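Local coordinates for protein endo-1,4-beta-xylanase (Bacteroides thetaiotaomicron VPI-5482, PDB 3KST) that probably hydrolyses O-glycosidic bonds in xylan-type polysaccharides as a calcium-binding member of glycoside hydrolase family 43, at residues A[90-98]-A[106-117]; A[237-246]-A[293-301]. All coordinates share one frame; numbering follows the deposited sequence. Where two conformers were deposited one is given.

Contact 1 and contact 2 occupy opposite sides of the chain's centre, their own centres about 31 Å apart and their nearest atoms about 20 Å apart, so neither touches the other. They come in series: contact 1 closes before contact 2 opens. The all-strand, helix-free chain is consistent with the five-bladed propeller of this family. Contact 1 pairs two strands of the three-stranded sheet 80-87, 92-99 and 102-108, and thus lies mainly within one presumed blade. Contact 2 sets the connection between strands 230-231 and 250-256 against strand 293-305 of the large curled sheet, which pairs with both 60-69 and 279-287 and so probably closes the ring.

Contact 1. Residues A[90-98]-A[106-117]; sequences KKKFYLFYS and ATSTTPEGPFRQ
F93 and S108 form a hydrogen-bonded antiparallel pair, and L95 with A106 forms the next, with Y94 and T107 as the non-hydrogen-bonded pair between them. The two strand axes approach to 4.7 Å at 150°, as in a twisted beta hairpin. Four backbone bonds close the ladder; F93 N to S108 O measures 2.9 Å and runs almost straight out from the carbonyl.

On the face carrying Y94 and T107, the CG2 methyl of T107 lies over the tyrosine ring, 3.8 Å from its centroid, a CH-pi contact. Alongside, the CG of K92 rests on S108 O. The face of F93, L95 and A106 is richer. F93 CG stands anti to its carbonyl carbon (chi1 -60°), which carries the ring out under the turn after S108: P111 N sits above the ring centre, T110 C nearer its rim, while the carbonyl oxygens of S108 and T109 lie at its edge. P111 CD makes an off-centre CH-pi contact, 4.1 Å from the F93 ring centroid. F115 folds back over the hairpin, its CD2 coming within 3.3 Å of L95 CB and its CE2 within 3.7 Å of F93 CB. The S108 hydroxyl donates to T110 O at 2.7 Å, a bond within the turn that leads to P111.

The middle strand, 92-99, is paired on its other edge with strand 80-87, which carries the calcium ligand E83. Beyond 102-108, F115 shares backbone bonds with A67 and both L95 and A106 touch L68, so strand 60-69 of the adjoining blade packs against this face.

Contact 2. Residues A[237-246]-A[293-301]; sequences LLQGDAATGL and VTISGTVIK
V299 projects from strand 293-305 as the bump that enters a hollow of the 237-246 loop, part of the connection between two blades of a fold consistent with the five-bladed propeller of this family. An Asx motif shapes that hollow: D241 OD2 accepts T244 N at 3.2 Å, the donor approaching from above the carboxylate plane. In one of the two conformers of T244, OG1 also donates to OD2, nearly in line with its C-O bond, and borders V299 CB from the side; this part of the wall is therefore less certain. V299 CG1 lies opposite the backbone N (chi1 164°), and this splits the two branches: CG2 slides past the D241 carboxylate, 3.3 Å from OD2, whereas CG1 faces L246 CD1 at 4.2 Å. A G1 bulge, with G245 and L246 both facing D241, brings L246 round to this wall.

The side chains of the second fit are apolar. L237 and L238 form a classic bulge opposite V217, and I295 CD1 reaches the pair, 4.0 Å from L237 CB and somewhat farther from L238 CB. L237 crosses V293 at about a right angle, placing CD2 3.7 Å from V293 CG1. Between the two fits the strand turns a corner at G297 and T298.

K283 of strand 279-287 binds both sides, through a salt bridge to D241 OD1 and a hydrogen bond to G297 O. An alanine in place of D241 would probably leave T244 N without its acceptor and K283 without its counter-charge, and open a gap beside V299 CG2.

No direct hydrogen bond crosses the contact; instead two waters span it. Water 1 accepts from I295 N, and water 2 donates to I295 O, while both donate to L237 O, water 2 at 2.7 Å.

Contact 1. Residues A[90-98]-A[106-117]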
ATOM      1  N   LYS A  90       6.740 -15.877  12.440  1.00 21.11           N
ATOM      2  CA  LYS A  90       8.020 -15.346  12.962  1.00 20.44           C
ATOM      3  C   LYS A  90       7.948 -14.579  14.286  1.00 19.84           C
ATOM      4  O   LYS A  90       8.999 -14.225  14.827  1.00 19.44           O
ATOM      5  CB  LYS A  90       8.668 -14.398  11.939  1.00 20.44           C
ATOM      6  CG  LYS A  90       8.606 -14.820  10.478  1.00 19.91           C
ATOM      7  CD  LYS A  90       9.344 -16.092  10.232  1.00 19.58           C
ATOM      8  CE  LYS A  90       9.417 -16.389   8.767  1.00 18.31           C
ATOM      9  NZ  LYS A  90      10.246 -17.573   8.567  1.00 18.08           N
ATOM     10  N   LYS A  91       6.732 -14.281  14.761  1.00 19.74           N
ATOM     11  CA  LYS A  91       6.468 -13.462  15.977  1.00 19.24           C
ATOM     12  C   LYS A  91       7.268 -12.157  16.029  1.00 18.61           C
ATOM     13  O   LYS A  91       7.947 -11.832  17.018  1.00 18.30           O
ATOM     14  CB  LYS A  91       6.564 -14.296  17.267  1.00 20.07           C
ATOM     15  CG  LYS A  91       5.499 -15.384  17.302  1.00 20.71           C
ATOM     16  CD  LYS A  91       5.473 -16.104  18.638  1.00 23.45           C
ATOM     17  CE  LYS A  91       4.283 -17.041  18.743  1.00 24.47           C
ATOM     18  NZ  LYS A  91       2.978 -16.327  18.753  1.00 26.16           N
ATOM     19  N   LYS A  92       7.154 -11.414  14.919  1.00 17.24           N
ATOM     20  CA  LYS A  92       7.913 -10.192  14.665  1.00 16.06           C
ATOM     21  C   LYS A  92       7.215  -9.368  13.556  1.00 14.11           C
ATOM     22  O   LYS A  92       6.498  -9.931  12.717  1.00 12.61           O
ATOM     23  CB  LYS A  92       9.313 -10.613  14.200  1.00 17.13           C
ATOM     24  CG  LYS A  92      10.416  -9.587  14.301  1.00 17.87           C
ATOM     25  CD  LYS A  92      11.806 -10.146  13.938  1.00 20.48           C
ATOM     26  CE  LYS A  92      12.262 -11.303  14.850  1.00 21.77           C
ATOM     27  NZ  LYS A  92      13.646 -11.741  14.526  1.00 22.24           N
ATOM     28  N   PHE A  93       7.455  -8.060  13.557  1.00 13.12           N
ATOM     29  CA  PHE A  93       6.912  -7.151  12.535  1.00 12.51           C
ATOM     30  C   PHE A  93       7.870  -7.045  11.335  1.00 12.18           C
ATOM     31  O   PHE A  93       9.084  -6.941  11.504  1.00 12.52           O
ATOM     32  CB  PHE A  93       6.621  -5.768  13.132  1.00 12.66           C
ATOM     33  CG  PHE A  93       5.627  -5.816  14.252  1.00 11.42           C
ATOM     34  CD1 PHE A  93       6.045  -6.111  15.554  1.00 11.85           C
ATOM     35  CD2 PHE A  93       4.266  -5.618  14.002  1.00 10.82           C
ATOM     36  CE1 PHE A  93       5.132  -6.181  16.594  1.00 12.07           C
ATOM     37  CE2 PHE A  93       3.340  -5.708  15.049  1.00 12.99           C
ATOM     38  CZ  PHE A  93       3.780  -5.983  16.341  1.00 12.58           C
ATOM     39  N   TYR A  94       7.316  -7.069  10.122  1.00 12.76           N
ATOM     40  CA  TYR A  94       8.075  -6.917   8.882  1.00 11.88           C
ATOM     41  C   TYR A  94       7.589  -5.675   8.134  1.00 11.57           C
ATOM     42  O   TYR A  94       6.380  -5.507   7.953  1.00 10.29           O
ATOM     43  CB  TYR A  94       7.929  -8.172   8.003  1.00 12.47           C
ATOM     44  CG  TYR A  94       8.770  -9.353   8.501  1.00 13.47           C
ATOM     45  CD1 TYR A  94       8.528  -9.940   9.753  1.00 16.39           C
ATOM     46  CD2 TYR A  94       9.832  -9.869   7.739  1.00 14.17           C
ATOM     47  CE1 TYR A  94       9.317 -11.002  10.222  1.00 16.82           C
ATOM     48  CE2 TYR A  94      10.608 -10.961   8.201  1.00 15.29           C
ATOM     49  CZ  TYR A  94      10.323 -11.521   9.445  1.00 17.51           C
ATOM     50  OH  TYR A  94      11.051 -12.559   9.962  1.00 17.90           O
ATOM     51  N   LEU A  95       8.531  -4.792   7.780  1.00 11.34           N
ATOM     52  CA  LEU A  95       8.286  -3.610   6.973  1.00 10.64           C
ATOM     53  C   LEU A  95       8.849  -3.863   5.564  1.00 11.06           C
ATOM     54  O   LEU A  95      10.055  -4.029   5.404  1.00 11.65           O
ATOM     55  CB  LEU A  95       8.974  -2.377   7.585  1.00 11.52           C
ATOM     56  CG  LEU A  95       9.148  -1.104   6.752  1.00 11.86           C
ATOM     57  CD1 LEU A  95       7.788  -0.634   6.328  1.00  9.75           C
ATOM     58  CD2 LEU A  95       9.988  -0.050   7.510  1.00 12.30           C
ATOM     59  N   PHE A  96       7.969  -3.866   4.564  1.00  9.66           N
ATOM     60  CA  PHE A  96       8.335  -4.032   3.163  1.00  8.96           C
ATOM     61  C   PHE A  96       8.219  -2.648   2.521  1.00  8.51           C
ATOM     62  O   PHE A  96       7.239  -1.951   2.724  1.00  8.70           O
ATOM     63  CB  PHE A  96       7.433  -5.047   2.481  1.00  9.63           C
ATOM     64  CG  PHE A  96       7.822  -6.455   2.771  1.00  8.74           C
ATOM     65  CD1 PHE A  96       7.479  -7.065   3.980  1.00 10.70           C
ATOM     66  CD2 PHE A  96       8.620  -7.153   1.874  1.00 10.93           C
ATOM     67  CE1 PHE A  96       7.903  -8.394   4.237  1.00 10.64           C
ATOM     68  CE2 PHE A  96       9.022  -8.450   2.134  1.00 11.46           C
ATOM     69  CZ  PHE A  96       8.667  -9.065   3.304  1.00 11.71           C
ATOM     70  N   TYR A  97       9.207  -2.263   1.731  1.00  8.77           N
ATOM     71  CA  TYR A  97       9.252  -0.886   1.216  1.00  8.47           C
ATOM     72  C   TYR A  97      10.144  -0.740  -0.001  1.00  9.20           C
ATOM     73  O   TYR A  97      10.802  -1.695  -0.394  1.00  9.38           O
ATOM     74  CB  TYR A  97       9.754   0.028   2.333  1.00  9.55           C
ATOM     75  CG  TYR A  97      11.151  -0.275   2.841  1.00  5.89           C
ATOM     76  CD1 TYR A  97      11.392  -1.326   3.752  1.00  7.29           C
ATOM     77  CD2 TYR A  97      12.240   0.488   2.427  1.00  6.66           C
ATOM     78  CE1 TYR A  97      12.704  -1.614   4.241  1.00  6.14           C
ATOM     79  CE2 TYR A  97      13.574   0.230   2.923  1.00  6.41           C
ATOM     80  CZ  TYR A  97      13.783  -0.828   3.832  1.00  8.46           C
ATOM     81  OH  TYR A  97      15.056  -1.089   4.308  1.00  8.20           O
ATOM     82  N   SER A  98      10.134   0.460  -0.588  1.00  8.76           N
ATOM     83  CA  SER A  98      10.988   0.815  -1.688  1.00  8.27           C
ATOM     84  C   SER A  98      11.996   1.826  -1.201  1.00  8.29           C
ATOM     85  O   SER A  98      11.709   2.614  -0.337  1.00  7.54           O
ATOM     86  CB  SER A  98      10.169   1.403  -2.819  1.00  7.84           C
ATOM     87  OG  SER A  98       9.163   0.492  -3.216  1.00  9.49           O
ATOM     88  N   ALA A 106      12.759  -4.796   6.212  1.00 10.39           N
ATOM     89  CA  ALA A 106      13.336  -4.556   7.536  1.00  9.85           C
ATOM     90  C   ALA A 106      12.416  -5.181   8.561  1.00  9.94           C
ATOM     91  O   ALA A 106      11.271  -5.548   8.253  1.00 10.02           O
ATOM     92  CB  ALA A 106      13.480  -3.033   7.803  1.00 10.54           C
ATOM     93  N   THR A 107      12.929  -5.384   9.772  1.00 10.72           N
ATOM     94  CA  THR A 107      12.132  -5.948  10.844  1.00 11.21           C
ATOM     95  C   THR A 107      12.204  -5.123  12.133  1.00 10.83           C
ATOM     96  O   THR A 107      13.142  -4.355  12.355  1.00 11.02           O
ATOM     97  CB  THR A 107      12.493  -7.449  11.165  1.00 10.84           C
ATOM     98  OG1 THR A 107      13.728  -7.532  11.889  1.00 13.22           O
ATOM     99  CG2 THR A 107      12.592  -8.304   9.915  1.00 11.25           C
ATOM    100  N   SER A 108      11.210  -5.361  12.979  1.00 12.01           N
ATOM    101  CA  SER A 108      11.075  -4.747  14.300  1.00 12.03           C
ATOM    102  C   SER A 108      10.357  -5.683  15.249  1.00 11.63           C
ATOM    103  O   SER A 108       9.545  -6.502  14.844  1.00 11.05           O
ATOM    104  CB  SER A 108      10.275  -3.444  14.188  1.00 11.95           C
ATOM    105  OG  SER A 108      10.051  -2.782  15.448  1.00 10.37           O
ATOM    106  N   THR A 109      10.679  -5.571  16.533  1.00 11.85           N
ATOM    107  CA  THR A 109       9.942  -6.315  17.553  1.00 12.75           C
ATOM    108  C   THR A 109       8.640  -5.588  17.947  1.00 12.87           C
ATOM    109  O   THR A 109       7.806  -6.188  18.598  1.00 12.35           O
ATOM    110  CB  THR A 109      10.793  -6.588  18.799  1.00 13.07           C
ATOM    111  OG1 THR A 109      11.086  -5.370  19.477  1.00 14.83           O
ATOM    112  CG2 THR A 109      12.094  -7.327  18.420  1.00 14.39           C
ATOM    113  N   THR A 110       8.487  -4.310  17.577  1.00 14.11           N
ATOM    114  CA  THR A 110       7.286  -3.539  17.899  1.00 13.71           C
ATOM    115  C   THR A 110       6.660  -2.891  16.646  1.00 14.13           C
ATOM    116  O   THR A 110       7.345  -2.756  15.609  1.00 13.68           O
ATOM    117  CB  THR A 110       7.604  -2.479  18.936  1.00 14.47           C
ATOM    118  OG1 THR A 110       8.571  -1.548  18.414  1.00 14.00           O
ATOM    119  CG2 THR A 110       8.115  -3.149  20.232  1.00 13.99           C
ATOM    120  N   PRO A 111       5.363  -2.514  16.718  1.00 15.01           N
ATOM    121  CA  PRO A 111       4.730  -1.848  15.561  1.00 15.47           C
ATOM    122  C   PRO A 111       5.371  -0.510  15.133  1.00 15.81           C
ATOM    123  O   PRO A 111       5.450  -0.213  13.944  1.00 15.43           O
ATOM    124  CB  PRO A 111       3.285  -1.592  16.049  1.00 16.26           C
ATOM    125  CG  PRO A 111       3.088  -2.467  17.175  1.00 16.31           C
ATOM    126  CD  PRO A 111       4.395  -2.703  17.819  1.00 14.85           C
ATOM    127  N   GLU A 112       5.828   0.267  16.108  1.00 16.20           N
ATOM    128  CA  GLU A 112       6.382   1.607  15.887  1.00 17.34           C
ATOM    129  C   GLU A 112       7.838   1.655  15.464  1.00 17.21           C
ATOM    130  O   GLU A 112       8.308   2.706  15.044  1.00 18.94           O
ATOM    131  CB  GLU A 112       6.153   2.510  17.114  1.00 18.01           C
ATOM    132  CG  GLU A 112       6.971   2.259  18.386  1.00 19.96           C
ATOM    133  CD  GLU A 112       6.674   0.945  19.129  1.00 20.74           C
ATOM    134  OE1 GLU A 112       5.555   0.354  18.956  1.00 19.89           O
ATOM    135  OE2 GLU A 112       7.576   0.523  19.899  1.00 25.59           O
ATOM    136  N   GLY A 113       8.558   0.541  15.610  1.00 17.59           N
ATOM    137  CA  GLY A 113       9.964   0.462  15.249  1.00 17.41           C
ATOM    138  C   GLY A 113      10.877   0.526  16.470  1.00 17.66           C
ATOM    139  O   GLY A 113      10.390   0.476  17.611  1.00 18.35           O
ATOM    140  N   PRO A 114      12.199   0.696  16.253  1.00 17.63           N
ATOM    141  CA  PRO A 114      12.855   0.890  14.971  1.00 17.37           C
ATOM    142  C   PRO A 114      12.914  -0.341  14.065  1.00 16.68           C
ATOM    143  O   PRO A 114      13.344  -1.409  14.514  1.00 16.16           O
ATOM    144  CB  PRO A 114      14.265   1.324  15.366  1.00 18.15           C
ATOM    145  CG  PRO A 114      14.522   0.629  16.657  1.00 18.10           C
ATOM    146  CD  PRO A 114      13.189   0.538  17.346  1.00 17.58           C
ATOM    147  N   PHE A 115      12.462  -0.185  12.814  1.00 14.85           N
ATOM    148  CA  PHE A 115      12.628  -1.232  11.799  1.00 13.58           C
ATOM    149  C   PHE A 115      14.031  -1.085  11.255  1.00 13.49           C
ATOM    150  O   PHE A 115      14.450   0.025  10.928  1.00 13.18           O
ATOM    151  CB  PHE A 115      11.606  -1.126  10.657  1.00 13.01           C
ATOM    152  CG  PHE A 115      10.216  -1.501  11.066  1.00 11.99           C
ATOM    153  CD1 PHE A 115       9.422  -0.585  11.755  1.00 15.16           C
ATOM    154  CD2 PHE A 115       9.692  -2.779  10.794  1.00 12.59           C
ATOM    155  CE1 PHE A 115       8.134  -0.915  12.159  1.00 12.09           C
ATOM    156  CE2 PHE A 115       8.397  -3.122  11.189  1.00 14.54           C
ATOM    157  CZ  PHE A 115       7.604  -2.175  11.888  1.00 12.99           C
ATOM    158  N   ARG A 116      14.778  -2.186  11.195  1.00 12.43           N
ATOM    159  CA  ARG A 116      16.139  -2.158  10.686  1.00 12.45           C
ATOM    160  C   ARG A 116      16.447  -3.338   9.793  1.00 11.41           C
ATOM    161  O   ARG A 116      15.811  -4.391   9.887  1.00 11.35           O
ATOM    162  CB  ARG A 116      17.144  -2.172  11.858  1.00 12.04           C
ATOM    163  CG  ARG A 116      16.998  -1.009  12.804  1.00 14.34           C
ATOM    164  CD  ARG A 116      18.005  -1.045  13.920  1.00 12.64           C
ATOM    165  NE  ARG A 116      17.760  -2.129  14.894  1.00 14.41           N
ATOM    166  CZ  ARG A 116      18.507  -2.375  15.986  1.00 16.81           C
ATOM    167  NH1 ARG A 116      19.544  -1.599  16.314  1.00 15.64           N
ATOM    168  NH2 ARG A 116      18.200  -3.409  16.781  1.00 19.82           N
ATOM    169  N   GLN A 117      17.426  -3.125   8.919  1.00 11.83           N
ATOM    170  CA  GLN A 117      18.027  -4.200   8.158  1.00 10.90           C
ATOM    171  C   GLN A 117      19.359  -4.551   8.821  1.00 11.20           C
ATOM    172  O   GLN A 117      20.140  -3.644   9.175  1.00 11.00           O
ATOM    173  CB  GLN A 117      18.328  -3.767   6.745  1.00 10.39           C
ATOM    174  CG  GLN A 117      17.111  -3.384   5.929  1.00 10.69           C
ATOM    175  CD  GLN A 117      17.474  -3.223   4.478  1.00  9.65           C
ATOM    176  OE1 GLN A 117      18.368  -2.443   4.139  1.00 11.31           O
ATOM    177  NE2 GLN A 117      16.788  -3.965   3.596  1.00 11.23           N
TER

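Contact 2. Residues A[237-246]-A[293-301]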
ATOM      1  N   LEU A 237     -12.852   1.596  -9.268  1.00 12.63           N
ATOM      2  CA  LEU A 237     -13.608   1.644  -8.012  1.00 13.31           C
ATOM      3  C   LEU A 237     -13.574   3.040  -7.399  1.00 13.14           C
ATOM      4  O   LEU A 237     -14.521   3.413  -6.706  1.00 12.52           O
ATOM      5  CB  LEU A 237     -13.048   0.664  -6.967  1.00 14.36           C
ATOM      6  CG  LEU A 237     -13.369  -0.835  -7.037  1.00 15.76           C
ATOM      7  CD1 LEU A 237     -13.553  -1.328  -8.450  1.00 19.75           C
ATOM      8  CD2 LEU A 237     -12.317  -1.655  -6.233  1.00 19.53           C
ATOM      9  N   LEU A 238     -12.480   3.781  -7.628  1.00 11.46           N
ATOM     10  CA  LEU A 238     -12.247   5.090  -7.020  1.00 10.87           C
ATOM     11  C   LEU A 238     -11.382   5.921  -7.960  1.00 10.78           C
ATOM     12  O   LEU A 238     -10.289   5.526  -8.265  1.00  9.87           O
ATOM     13  CB  LEU A 238     -11.504   4.921  -5.682  1.00 10.44           C
ATOM     14  CG  LEU A 238     -11.042   6.220  -4.968  1.00 12.09           C
ATOM     15  CD1 LEU A 238     -12.257   7.004  -4.566  1.00 13.26           C
ATOM     16  CD2 LEU A 238     -10.107   5.955  -3.770  1.00  9.26           C
ATOM     17  N   GLN A 239     -11.895   7.059  -8.418  1.00 10.92           N
ATOM     18  CA  GLN A 239     -11.178   7.994  -9.289  1.00 11.65           C
ATOM     19  C   GLN A 239     -11.758   9.399  -8.997  1.00 12.21           C
ATOM     20  O   GLN A 239     -12.551   9.963  -9.766  1.00 14.78           O
ATOM     21  CB  GLN A 239     -11.286   7.557 -10.756  1.00 11.72           C
ATOM     22  CG  GLN A 239     -10.482   8.402 -11.747  1.00 11.95           C
ATOM     23  CD  GLN A 239     -10.580   7.895 -13.175  1.00 15.00           C
ATOM     24  OE1 GLN A 239     -11.670   7.739 -13.703  1.00 15.12           O
ATOM     25  NE2 GLN A 239      -9.437   7.668 -13.815  1.00 16.08           N
ATOM     26  N   GLY A 240     -11.389   9.904  -7.824  1.00 12.38           N
ATOM     27  CA  GLY A 240     -11.831  11.193  -7.295  1.00 12.75           C
ATOM     28  C   GLY A 240     -13.108  10.978  -6.495  1.00 13.22           C
ATOM     29  O   GLY A 240     -14.010  10.273  -6.982  1.00 14.23           O
ATOM     30  N   ASP A 241     -13.191  11.585  -5.297  1.00 13.61           N
ATOM     31  CA  ASP A 241     -14.384  11.524  -4.423  1.00 14.04           C
ATOM     32  C   ASP A 241     -15.229  12.748  -4.725  1.00 13.96           C
ATOM     33  O   ASP A 241     -14.754  13.877  -4.588  1.00 13.23           O
ATOM     34  CB  ASP A 241     -14.020  11.546  -2.947  1.00 14.19           C
ATOM     35  CG  ASP A 241     -15.239  11.448  -2.047  1.00 15.36           C
ATOM     36  OD1 ASP A 241     -15.934  10.419  -2.136  1.00 17.79           O
ATOM     37  OD2 ASP A 241     -15.493  12.394  -1.273  1.00 18.31           O
ATOM     38  N   ALA A 242     -16.483  12.502  -5.100  1.00 15.36           N
ATOM     39  CA  ALA A 242     -17.391  13.566  -5.537  1.00 15.47           C
ATOM     40  C   ALA A 242     -17.751  14.558  -4.440  1.00 16.13           C
ATOM     41  O   ALA A 242     -17.657  15.779  -4.653  1.00 16.53           O
ATOM     42  CB  ALA A 242     -18.660  12.934  -6.178  1.00 14.99           C
ATOM     43  N   ALA A 243     -18.139  14.054  -3.265  1.00 16.54           N
ATOM     44  CA  ALA A 243     -18.566  14.944  -2.163  1.00 16.66           C
ATOM     45  C   ALA A 243     -17.481  15.940  -1.673  1.00 16.49           C
ATOM     46  O   ALA A 243     -17.748  17.144  -1.500  1.00 16.28           O
ATOM     47  CB  ALA A 243     -19.136  14.117  -1.005  1.00 17.21           C
ATOM     48  N   THR A 244     -16.250  15.447  -1.527  1.00 15.35           N
ATOM     49  CA  THR A 244     -15.120  16.239  -1.034  0.50 15.78           C
ATOM     50  C   THR A 244     -14.360  16.956  -2.174  1.00 15.26           C
ATOM     51  O   THR A 244     -13.656  17.944  -1.942  1.00 16.12           O
ATOM     52  CB  THR A 244     -14.146  15.318  -0.234  0.50 15.77           C
ATOM     53  OG1 THR A 244     -14.883  14.472   0.669  0.50 16.97           O
ATOM     54  CG2 THR A 244     -13.147  16.130   0.553  0.50 15.33           C
ATOM     55  N   GLY A 245     -14.478  16.432  -3.393  1.00 14.86           N
ATOM     56  CA  GLY A 245     -13.757  16.978  -4.535  1.00 14.87           C
ATOM     57  C   GLY A 245     -12.274  16.598  -4.484  1.00 14.41           C
ATOM     58  O   GLY A 245     -11.465  17.250  -5.145  1.00 14.30           O
ATOM     59  N   LEU A 246     -11.923  15.549  -3.715  1.00 13.65           N
ATOM     60  CA  LEU A 246     -10.529  15.069  -3.674  1.00 12.59           C
ATOM     61  C   LEU A 246     -10.241  14.444  -5.033  1.00 11.75           C
ATOM     62  O   LEU A 246     -11.130  13.810  -5.599  1.00 12.87           O
ATOM     63  CB  LEU A 246     -10.274  14.040  -2.565  1.00 12.85           C
ATOM     64  CG  LEU A 246     -10.398  14.619  -1.142  1.00 11.02           C
ATOM     65  CD1 LEU A 246     -10.424  13.511  -0.114  1.00 14.90           C
ATOM     66  CD2 LEU A 246      -9.307  15.656  -0.838  1.00 12.58           C
ATOM     67  N   VAL A 293     -16.193  -5.969  -5.462  1.00 16.82           N
ATOM     68  CA  VAL A 293     -15.544  -5.052  -4.508  1.00 16.10           C
ATOM     69  C   VAL A 293     -16.132  -3.639  -4.643  1.00 15.55           C
ATOM     70  O   VAL A 293     -16.463  -3.210  -5.757  1.00 14.85           O
ATOM     71  CB  VAL A 293     -14.002  -5.006  -4.732  1.00 16.01           C
ATOM     72  CG1 VAL A 293     -13.294  -4.180  -3.656  1.00 15.90           C
ATOM     73  CG2 VAL A 293     -13.416  -6.406  -4.746  1.00 16.20           C
ATOM     74  N   THR A 294     -16.272  -2.933  -3.514  1.00 15.18           N
ATOM     75  CA  THR A 294     -16.736  -1.537  -3.484  1.00 14.95           C
ATOM     76  C   THR A 294     -15.874  -0.715  -2.540  1.00 14.35           C
ATOM     77  O   THR A 294     -15.404  -1.210  -1.502  1.00 13.71           O
ATOM     78  CB  THR A 294     -18.240  -1.330  -3.034  1.00 15.70           C
ATOM     79  OG1 THR A 294     -18.423  -1.745  -1.674  1.00 16.04           O
ATOM     80  CG2 THR A 294     -19.168  -2.083  -3.936  1.00 17.83           C
ATOM     81  N   ILE A 295     -15.594   0.505  -2.967  1.00 13.59           N
ATOM     82  CA  ILE A 295     -14.944   1.518  -2.152  1.00 13.86           C
ATOM     83  C   ILE A 295     -16.011   2.614  -2.199  1.00 14.47           C
ATOM     84  O   ILE A 295     -16.390   3.061  -3.296  1.00 14.49           O
ATOM     85  CB  ILE A 295     -13.611   1.993  -2.731  1.00 13.53           C
ATOM     86  CG1 ILE A 295     -12.558   0.896  -2.627  1.00 14.36           C
ATOM     87  CG2 ILE A 295     -13.106   3.246  -1.974  1.00 15.14           C
ATOM     88  CD1 ILE A 295     -11.277   1.251  -3.430  1.00 14.56           C
ATOM     89  N   SER A 296     -16.503   2.996  -1.032  1.00 14.62           N
ATOM     90  CA  SER A 296     -17.638   3.918  -0.916  1.00 15.24           C
ATOM     91  C   SER A 296     -17.731   4.631   0.429  1.00 15.11           C
ATOM     92  O   SER A 296     -16.887   4.472   1.312  1.00 14.23           O
ATOM     93  CB  SER A 296     -18.927   3.113  -1.149  1.00 15.00           C
ATOM     94  OG  SER A 296     -19.108   2.199  -0.094  1.00 15.71           O
ATOM     95  N   GLY A 297     -18.780   5.434   0.574  1.00 16.27           N
ATOM     96  CA  GLY A 297     -19.053   6.115   1.826  1.00 16.41           C
ATOM     97  C   GLY A 297     -18.438   7.480   1.966  1.00 16.62           C
ATOM     98  O   GLY A 297     -17.575   7.909   1.185  1.00 17.03           O
ATOM     99  N   THR A 298     -18.913   8.184   2.988  1.00 16.51           N
ATOM    100  CA  THR A 298     -18.434   9.515   3.306  1.00 16.00           C
ATOM    101  C   THR A 298     -16.965   9.391   3.713  1.00 15.05           C
ATOM    102  O   THR A 298     -16.623   8.534   4.526  1.00 15.74           O
ATOM    103  CB  THR A 298     -19.229  10.157   4.464  1.00 16.23           C
ATOM    104  OG1 THR A 298     -20.648  10.053   4.205  1.00 16.85           O
ATOM    105  CG2 THR A 298     -18.839  11.641   4.656  1.00 16.18           C
ATOM    106  N   VAL A 299     -16.120  10.214   3.104  1.00 13.93           N
ATOM    107  CA  VAL A 299     -14.689  10.285   3.438  1.00 13.73           C
ATOM    108  C   VAL A 299     -14.390  10.721   4.893  1.00 13.42           C
ATOM    109  O   VAL A 299     -14.902  11.747   5.349  1.00 14.15           O
ATOM    110  CB  VAL A 299     -13.960  11.267   2.459  1.00 13.17           C
ATOM    111  CG1 VAL A 299     -12.601  11.670   2.972  1.00 13.93           C
ATOM    112  CG2 VAL A 299     -13.838  10.669   1.025  1.00 14.62           C
ATOM    113  N   ILE A 300     -13.601   9.917   5.621  1.00 13.23           N
ATOM    114  CA  ILE A 300     -13.063  10.332   6.933  1.00 13.30           C
ATOM    115  C   ILE A 300     -11.833  11.174   6.591  1.00 13.38           C
ATOM    116  O   ILE A 300     -10.921  10.669   5.909  1.00 12.90           O
ATOM    117  CB  ILE A 300     -12.603   9.151   7.811  1.00 12.78           C
ATOM    118  CG1 ILE A 300     -13.763   8.201   8.144  1.00 13.50           C
ATOM    119  CG2 ILE A 300     -11.909   9.673   9.097  1.00 13.05           C
ATOM    120  CD1 ILE A 300     -13.334   6.961   8.928  1.00 10.26           C
ATOM    121  N   LYS A 301     -11.805  12.411   7.090  1.00 13.57           N
ATOM    122  CA  LYS A 301     -10.706  13.356   6.880  1.00 13.72           C
ATOM    123  C   LYS A 301      -9.881  13.289   8.144  1.00 13.01           C
ATOM    124  O   LYS A 301     -10.222  13.966   9.118  1.00 13.34           O
ATOM    125  CB  LYS A 301     -11.235  14.776   6.681  1.00 14.38           C
ATOM    126  CG  LYS A 301     -11.932  15.002   5.360  1.00 15.06           C
ATOM    127  CD  LYS A 301     -12.258  16.478   5.184  1.00 16.84           C
ATOM    128  CE  LYS A 301     -12.900  16.731   3.841  1.00 19.49           C
ATOM    129  NZ  LYS A 301     -13.406  18.119   3.770  1.00 17.62           N
TER
HETATM  130  O   HOH W   1     -16.402   1.504  -5.550  1.00 17.65           O
HETATM  131  O   HOH W   2     -15.381   5.343  -5.096  1.00 22.12           O